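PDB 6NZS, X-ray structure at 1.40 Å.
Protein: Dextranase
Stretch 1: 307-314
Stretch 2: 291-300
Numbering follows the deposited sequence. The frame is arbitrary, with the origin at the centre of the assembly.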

# COMPACT_ATOMS: atom_id res chain seq x y z
N ASN A 307 -11.50 17.25 -11.41
CA ASN A 307 -10.64 16.55 -10.47
C ASN A 307 -10.14 17.54 -9.43
O ASN A 307 -10.33 18.75 -9.55
CB ASN A 307 -9.45 15.89 -11.18
CG ASN A 307 -8.44 16.90 -11.69
OD1 ASN A 307 -7.63 17.43 -10.92
ND2 ASN A 307 -8.49 17.18 -12.99
N CYS A 308 -9.51 17.01 -8.39
CA CYS A 308 -8.83 17.80 -7.37
C CYS A 308 -7.41 17.29 -7.17
O CYS A 308 -6.91 17.21 -6.04
CB CYS A 308 -9.61 17.81 -6.06
SG CYS A 308 -9.90 16.17 -5.34
N HIS A 309 -6.76 16.93 -8.28
CA HIS A 309 -5.46 16.26 -8.23
C HIS A 309 -4.45 17.01 -7.37
O HIS A 309 -3.63 16.37 -6.70
CB HIS A 309 -4.92 16.09 -9.66
CG HIS A 309 -3.60 15.39 -9.72
ND1 HIS A 309 -3.47 14.02 -9.62
CD2 HIS A 309 -2.34 15.87 -9.89
CE1 HIS A 309 -2.19 13.69 -9.71
NE2 HIS A 309 -1.49 14.80 -9.87
N SER A 310 -4.52 18.34 -7.34
CA SER A 310 -3.54 19.13 -6.60
C SER A 310 -4.12 19.89 -5.41
O SER A 310 -3.36 20.55 -4.70
CB SER A 310 -2.83 20.11 -7.54
OG SER A 310 -3.69 21.19 -7.88
N SER A 311 -5.43 19.81 -5.16
CA SER A 311 -6.06 20.55 -4.07
C SER A 311 -6.74 19.68 -3.02
O SER A 311 -7.10 20.19 -1.95
CB SER A 311 -7.08 21.56 -4.62
OG SER A 311 -7.96 20.93 -5.54
N CYS A 312 -6.96 18.40 -3.28
CA CYS A 312 -7.53 17.55 -2.25
C CYS A 312 -6.48 17.20 -1.21
O CYS A 312 -5.29 17.11 -1.51
CB CYS A 312 -8.14 16.30 -2.87
SG CYS A 312 -9.84 16.61 -3.37
N VAL A 313 -6.95 17.01 0.03
CA VAL A 313 -6.05 16.73 1.15
C VAL A 313 -5.22 15.48 0.87
O VAL A 313 -5.76 14.42 0.54
CB VAL A 313 -6.86 16.58 2.45
CG1 VAL A 313 -5.95 16.12 3.60
CG2 VAL A 313 -7.56 17.87 2.80
N LYS A 314 -3.91 15.62 0.98
CA LYS A 314 -2.97 14.51 0.92
C LYS A 314 -2.51 14.22 2.34
O LYS A 314 -2.46 15.11 3.19
CB LYS A 314 -1.76 14.89 0.06
CG LYS A 314 -2.13 15.57 -1.26
CD LYS A 314 -2.82 14.61 -2.21
CE LYS A 314 -2.80 15.13 -3.66
NZ LYS A 314 -3.46 16.46 -3.77
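Stretch 2 (291-300) YEADTNNNYN

Stretch 2 lies chiefly along Ser311 to Val313 of stretch 1, with Cys308 also in contact, as an irregular segment. The two backbones meet in a single beta bridge between Cys312 and Asp294, whose CA atoms are 4.2 Å apart, and the chains run in opposite directions there: Ser311 falls beside Thr295, whereas Val313 pairs with Ala293. Two backbone hydrogen bonds flank the bridge, from Val313 N to Ala293 O (2.9 Å) and from Thr295 N to Ser311 O (3.0 Å), both close to linear. Between them, Cys312 CA approaches Ala293 O at 3.2 Å in a CA-H...O contact. Beyond Thr295, stretch 2 folds back through a type I' turn from Asn297 to Asn300, and Asn300 O accepts a hydrogen bond from Asp294 N (3.0 Å).

Ser311 has the largest area covered by stretch 2. Its CA-to-CB bond points toward that stretch, and with chi1 in the p rotamer its OG donates a hydrogen bond to Asp294 OD1 (3.1 Å). The same carboxylate oxygen, Asp294 OD1, accepts a hydrogen bond from Asn296 N (3.0 Å), so one carboxylate oxygen links stretch 2 to itself and to the serine. Ser311 O is shared as well: besides the amide of Thr295, it accepts a hydrogen bond from the side-chain hydroxyl, with Thr295 OG1 and Ser311 O separated by 2.7 Å. Asn296 closes over this site, its ND2 lying 3.3 Å from Ser311 CB.

Val313, nearly as extensively covered, supplies the apolar part of the contact. In the t rotamer its CG2 reaches 3.7 Å from Tyr299 CD2, approaching the ring obliquely, and lies 3.9 Å from Thr295 CG2 and 4.1 Å from Ala293 CB. The folding back of stretch 2 brings Tyr299 to the same methyl group as Ala293 and Thr295. Beside the bridge, a water donates hydrogen bonds to both Ala293 O and Val313 O, each 3.1 Å from the water oxygen.

Beyond the bridge, Cys312 also contributes through its sulfur. The SG atoms of Cys308 and Cys312 form a 2.0 Å disulfide that closes a compact loop, reinforced by hydrogen bonds from Ser311 N and Cys312 N to Cys308 O (3.1 and 3.0 Å). The disulfide packs against the start of the contacting part of stretch 2: Cys312 SG is 3.3 Å from Glu292 O, and Cys308 SG is 4.0 Å from Glu292 CG.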

# COMPACT_ATOMS: atom_id res chain seq x y z
N TYR A 291 -14.12 11.77 1.75
CA TYR A 291 -13.55 11.41 0.45
C TYR A 291 -13.39 12.66 -0.40
O TYR A 291 -14.32 13.46 -0.51
CB TYR A 291 -14.51 10.46 -0.27
CG TYR A 291 -14.12 10.06 -1.67
CD1 TYR A 291 -12.90 9.44 -1.93
CD2 TYR A 291 -14.97 10.29 -2.75
CE1 TYR A 291 -12.55 9.05 -3.20
CE2 TYR A 291 -14.64 9.90 -4.03
CZ TYR A 291 -13.42 9.28 -4.26
OH TYR A 291 -13.09 8.90 -5.54
N GLU A 292 -12.22 12.81 -1.00
CA GLU A 292 -11.93 13.95 -1.87
C GLU A 292 -12.18 15.27 -1.15
O GLU A 292 -12.72 16.23 -1.72
CB GLU A 292 -12.70 13.88 -3.19
CG GLU A 292 -12.06 12.98 -4.26
CD GLU A 292 -12.84 12.96 -5.56
OE1 GLU A 292 -14.09 13.04 -5.51
OE2 GLU A 292 -12.22 12.87 -6.64
N ALA A 293 -11.80 15.33 0.13
CA ALA A 293 -11.85 16.58 0.88
C ALA A 293 -10.99 17.63 0.19
O ALA A 293 -9.78 17.46 0.04
CB ALA A 293 -11.35 16.34 2.31
N ASP A 294 -11.63 18.70 -0.27
CA ASP A 294 -10.99 19.70 -1.13
C ASP A 294 -10.66 20.94 -0.31
O ASP A 294 -11.55 21.53 0.31
CB ASP A 294 -11.91 20.05 -2.30
CG ASP A 294 -11.18 20.77 -3.44
OD1 ASP A 294 -10.01 21.19 -3.24
OD2 ASP A 294 -11.77 20.92 -4.53
N THR A 295 -9.38 21.32 -0.31
CA THR A 295 -8.98 22.55 0.37
C THR A 295 -9.55 23.79 -0.32
O THR A 295 -9.72 24.82 0.33
CB THR A 295 -7.46 22.63 0.52
OG1 THR A 295 -6.82 22.57 -0.76
CG2 THR A 295 -6.95 21.48 1.39
N ASN A 296 -9.85 23.70 -1.62
CA ASN A 296 -10.53 24.78 -2.33
C ASN A 296 -12.00 24.91 -1.94
O ASN A 296 -12.64 25.88 -2.36
CB ASN A 296 -10.45 24.55 -3.84
CG ASN A 296 -9.07 24.79 -4.41
OD1 ASN A 296 -8.26 25.51 -3.82
ND2 ASN A 296 -8.79 24.20 -5.57
N ASN A 297 -12.54 23.97 -1.17
CA ASN A 297 -13.96 23.92 -0.85
C ASN A 297 -14.19 23.77 0.65
O ASN A 297 -15.10 23.07 1.09
CB ASN A 297 -14.65 22.80 -1.62
CG ASN A 297 -16.17 22.92 -1.60
OD1 ASN A 297 -16.72 23.96 -1.25
ND2 ASN A 297 -16.85 21.84 -1.98
N ASN A 298 -13.34 24.42 1.46
CA ASN A 298 -13.47 24.40 2.92
C ASN A 298 -13.37 22.99 3.50
O ASN A 298 -13.98 22.70 4.53
CB ASN A 298 -14.76 25.08 3.40
CG ASN A 298 -14.82 26.55 3.04
OD1 ASN A 298 -13.80 27.21 2.88
ND2 ASN A 298 -16.04 27.07 2.91
N TYR A 299 -12.61 22.11 2.85
CA TYR A 299 -12.45 20.71 3.24
C TYR A 299 -13.70 19.87 2.99
O TYR A 299 -13.70 18.67 3.30
CB TYR A 299 -11.97 20.52 4.69
CG TYR A 299 -10.58 21.04 4.95
CD1 TYR A 299 -10.34 22.39 5.13
CD2 TYR A 299 -9.49 20.17 5.03
CE1 TYR A 299 -9.07 22.87 5.37
CE2 TYR A 299 -8.22 20.64 5.27
CZ TYR A 299 -8.01 21.99 5.44
OH TYR A 299 -6.75 22.46 5.68
N ASN A 300 -14.76 20.46 2.46
CA ASN A 300 -15.90 19.66 2.06
C ASN A 300 -15.57 18.89 0.78
O ASN A 300 -14.56 19.14 0.12
CB ASN A 300 -17.13 20.54 1.85
CG ASN A 300 -17.54 21.27 3.11
OD1 ASN A 300 -17.63 22.50 3.13
ND2 ASN A 300 -17.80 20.52 4.17
O HOH W 1 -8.89 14.55 0.27